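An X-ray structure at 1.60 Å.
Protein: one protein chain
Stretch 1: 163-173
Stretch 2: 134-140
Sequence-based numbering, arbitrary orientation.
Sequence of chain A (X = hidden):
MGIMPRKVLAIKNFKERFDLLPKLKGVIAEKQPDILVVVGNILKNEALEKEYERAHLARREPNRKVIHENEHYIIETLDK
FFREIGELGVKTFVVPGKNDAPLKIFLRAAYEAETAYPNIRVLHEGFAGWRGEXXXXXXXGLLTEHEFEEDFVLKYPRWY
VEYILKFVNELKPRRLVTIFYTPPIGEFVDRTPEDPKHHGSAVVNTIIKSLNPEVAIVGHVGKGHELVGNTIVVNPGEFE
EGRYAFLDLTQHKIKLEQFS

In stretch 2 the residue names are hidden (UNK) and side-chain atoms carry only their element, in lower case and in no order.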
# COMPACT_ATOMS: atom_id res chain seq x y z
N TYR A 163 0.25 -18.90 0.10
CA TYR A 163 1.41 -19.63 -0.39
C TYR A 163 2.69 -18.80 -0.31
O TYR A 163 3.73 -19.27 0.15
CB TYR A 163 1.16 -20.06 -1.84
CG TYR A 163 2.27 -20.91 -2.41
CD1 TYR A 163 2.43 -22.24 -1.99
CD2 TYR A 163 3.17 -20.40 -3.35
CE1 TYR A 163 3.45 -23.04 -2.50
CE2 TYR A 163 4.19 -21.20 -3.87
CZ TYR A 163 4.32 -22.51 -3.44
OH TYR A 163 5.34 -23.30 -3.94
N ILE A 164 2.61 -17.55 -0.76
CA ILE A 164 3.78 -16.68 -0.75
C ILE A 164 4.20 -16.33 0.67
O ILE A 164 5.39 -16.34 0.99
CB ILE A 164 3.50 -15.37 -1.55
CG1 ILE A 164 3.35 -15.68 -3.05
CG2 ILE A 164 4.58 -14.31 -1.26
CD1 ILE A 164 4.61 -16.25 -3.74
N LEU A 165 3.23 -16.05 1.53
CA LEU A 165 3.53 -15.54 2.87
C LEU A 165 4.08 -16.59 3.84
O LEU A 165 4.39 -16.27 4.99
CB LEU A 165 2.31 -14.81 3.46
CG LEU A 165 2.05 -13.43 2.87
CD1 LEU A 165 0.71 -12.87 3.38
CD2 LEU A 165 3.19 -12.46 3.20
N LYS A 166 4.24 -17.82 3.35
CA LYS A 166 4.94 -18.84 4.12
C LYS A 166 6.36 -18.41 4.49
O LYS A 166 6.96 -18.97 5.41
CB LYS A 166 4.95 -20.17 3.36
CG LYS A 166 3.59 -20.84 3.27
CD LYS A 166 3.68 -22.36 3.07
CE LYS A 166 4.65 -22.74 1.96
NZ LYS A 166 4.30 -22.10 0.67
N PHE A 167 6.90 -17.41 3.78
CA PHE A 167 8.27 -16.94 4.05
C PHE A 167 8.42 -16.27 5.42
O PHE A 167 9.51 -16.25 5.99
CB PHE A 167 8.83 -16.06 2.92
CG PHE A 167 8.29 -14.64 2.88
CD1 PHE A 167 8.66 -13.70 3.83
CD2 PHE A 167 7.46 -14.24 1.83
CE1 PHE A 167 8.17 -12.39 3.77
CE2 PHE A 167 6.97 -12.94 1.76
CZ PHE A 167 7.32 -12.02 2.73
N VAL A 168 7.32 -15.75 5.95
CA VAL A 168 7.37 -15.00 7.20
C VAL A 168 7.95 -15.84 8.34
O VAL A 168 8.76 -15.35 9.14
CB VAL A 168 5.98 -14.41 7.57
CG1 VAL A 168 6.04 -13.63 8.88
CG2 VAL A 168 5.48 -13.51 6.45
N ASN A 169 7.57 -17.12 8.39
CA ASN A 169 8.07 -18.08 9.39
C ASN A 169 9.55 -18.45 9.24
O ASN A 169 10.10 -19.15 10.10
CB ASN A 169 7.24 -19.36 9.35
CG ASN A 169 5.89 -19.21 10.03
OD1 ASN A 169 5.60 -18.19 10.68
ND2 ASN A 169 5.05 -20.23 9.90
N GLU A 170 10.18 -18.00 8.17
CA GLU A 170 11.59 -18.28 7.91
C GLU A 170 12.46 -17.09 8.31
O GLU A 170 13.69 -17.17 8.29
CB GLU A 170 11.82 -18.60 6.43
CG GLU A 170 10.82 -19.57 5.80
CD GLU A 170 11.29 -21.01 5.78
OE1 GLU A 170 12.44 -21.30 6.19
OE2 GLU A 170 10.49 -21.87 5.34
N LEU A 171 11.82 -15.98 8.68
CA LEU A 171 12.51 -14.72 8.96
C LEU A 171 13.05 -14.64 10.39
O LEU A 171 12.61 -15.36 11.28
CB LEU A 171 11.59 -13.53 8.71
CG LEU A 171 10.92 -13.33 7.34
CD1 LEU A 171 10.05 -12.07 7.37
CD2 LEU A 171 11.94 -13.25 6.22
N LYS A 172 14.01 -13.73 10.57
CA LYS A 172 14.51 -13.36 11.90
C LYS A 172 13.33 -12.96 12.79
O LYS A 172 12.49 -12.15 12.38
CB LYS A 172 15.50 -12.20 11.80
CG LYS A 172 16.75 -12.48 10.97
CD LYS A 172 17.58 -11.22 10.80
CE LYS A 172 18.80 -11.46 9.92
NZ LYS A 172 19.66 -10.25 9.82
N PRO A 173 13.26 -13.53 14.01
CA PRO A 173 12.17 -13.20 14.94
C PRO A 173 12.25 -11.75 15.43
O PRO A 173 13.15 -11.38 16.19
CB PRO A 173 12.38 -14.19 16.10
CG PRO A 173 13.82 -14.58 16.02
CD PRO A 173 14.18 -14.54 14.57
N UNK A 134 12.50 -4.46 13.79
CA UNK A 134 11.26 -4.78 13.09
C UNK A 134 11.54 -5.55 11.82
O UNK A 134 12.60 -5.40 11.22
c UNK A 134 10.08 -2.66 13.90
c UNK A 134 10.57 -0.89 15.49
c UNK A 134 9.33 -1.08 16.09
c UNK A 134 10.48 -3.50 12.72
c UNK A 134 8.84 -2.83 14.51
c UNK A 134 10.94 -1.68 14.39
c UNK A 134 8.46 -2.04 15.60
N UNK A 135 10.58 -6.38 11.43
CA UNK A 135 10.49 -6.87 10.06
C UNK A 135 9.26 -6.21 9.45
O UNK A 135 8.17 -6.26 10.02
c UNK A 135 10.35 -8.40 9.99
c UNK A 135 11.61 -9.18 10.42
c UNK A 135 12.74 -9.16 9.39
o UNK A 135 12.64 -8.45 8.36
o UNK A 135 13.76 -9.85 9.62
N UNK A 136 9.45 -5.59 8.29
CA UNK A 136 8.35 -4.94 7.59
C UNK A 136 8.01 -5.78 6.37
O UNK A 136 8.87 -6.04 5.53
c UNK A 136 9.27 -2.74 8.40
c UNK A 136 8.71 -3.49 7.19
c UNK A 136 7.48 -2.75 6.66
N UNK A 137 6.75 -6.22 6.30
CA UNK A 137 6.29 -7.08 5.21
C UNK A 137 5.28 -6.30 4.39
O UNK A 137 4.40 -5.64 4.94
c UNK A 137 6.63 -9.16 6.59
c UNK A 137 5.62 -8.35 5.76
c UNK A 137 5.98 -10.23 7.40
c UNK A 137 5.06 -9.22 4.64
N UNK A 138 5.41 -6.36 3.06
CA UNK A 138 4.45 -5.72 2.18
C UNK A 138 3.83 -6.69 1.19
O UNK A 138 4.51 -7.56 0.65
N UNK A 139 2.53 -6.55 0.96
CA UNK A 139 1.87 -7.34 -0.08
C UNK A 139 0.75 -6.47 -0.64
O UNK A 139 -0.28 -6.25 0.00
c UNK A 139 1.68 -11.02 -0.34
c UNK A 139 1.33 -8.67 0.50
c UNK A 139 0.77 -11.80 -2.45
c UNK A 139 0.23 -10.52 -2.67
c UNK A 139 1.51 -12.04 -1.29
c UNK A 139 0.41 -9.51 -1.71
c UNK A 139 1.13 -9.75 -0.54
N UNK A 140 1.00 -5.94 -1.83
CA UNK A 140 0.08 -5.00 -2.47
C UNK A 140 -1.00 -5.65 -3.32
O UNK A 140 -1.19 -6.87 -3.33

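Position 134 opens the strand with seven side-chain carbons: one leaving the backbone, then a closed ring of six, with no oxygen on it. The CA-to-CB bond points away from stretch 1, and the side chain stays well out of contact with that stretch, so the ring takes no part in this contact. A six-carbon ring on a single carbon, without a hydroxyl, is phenylalanine, F134.

Position 135 carries three carbons in a row, the third holding two oxygens. The CA-to-CB bond points toward stretch 1, and one oxygen lies 3.6 Å from CB of K172. A two-carbon spacer before a carboxylate is glutamate, E135. Its OE2 also comes within 4.4 Å of CB of L171. The lysine amine takes no part, for the K172 chain runs out with chi2 to chi4 all t and its end leads away. What reaches the glutamate is therefore the base of the lysine, not its charge.

Position 136 has three carbons, the first carrying the other two. It points away and makes no contact with stretch 1. Such a fork, all carbon, is valine, V136.

Position 137 has four carbons, forked at the first, with one arm two carbons long. It points toward stretch 1. The tip of the long arm lies 3.5 Å from CG2 of V168, while the short arm lies 4.0 Å from CD2 of L165 and 4.1 Å from CZ of F167. Four carbons so branched make isoleucine, I137. With chi1 m and chi2 t, its CD1 is also 4.5 Å from CD1 of L171, so this one side chain meets four apolar neighbours.

Position 138 has no side-chain atoms and is glycine, G138. A CB here would point away, in keeping with the alternation, and an ideal one would find nothing of stretch 1 within 5.5 Å.

Position 139 again shows one carbon and a six-carbon ring, without oxygen, pointing toward stretch 1. Ring carbons approach CG2 of I164 at 3.8 Å and CG of L165 at 4.0 Å. This is phenylalanine, F139, with chi1 t; CE1 makes the first approach and CD1 the second, both oblique to the ring.

Position 140 has only backbone atoms and is out of reach of stretch 1: glycine, G140.

The rule is alternation. E135, I137 and F139 face stretch 1, while the residues between them turn their backs or have no side chain to turn. Stretch 1 answers in register, with CA of L165 8.9 Å from CA of F139, CA of V168 8.2 Å from CA of I137, and CA of K172 7.9 Å from CA of E135. Its short 3-10 segment is held by bonds such as V168 N to L165 O, 3.1 Å. No hydrogen bond crosses between the stretches; the 386 Å² they bury together rests largely on apolar packing, with I137 the largest contributor.

Stretch 2, residues 134-140: FEVIGFG
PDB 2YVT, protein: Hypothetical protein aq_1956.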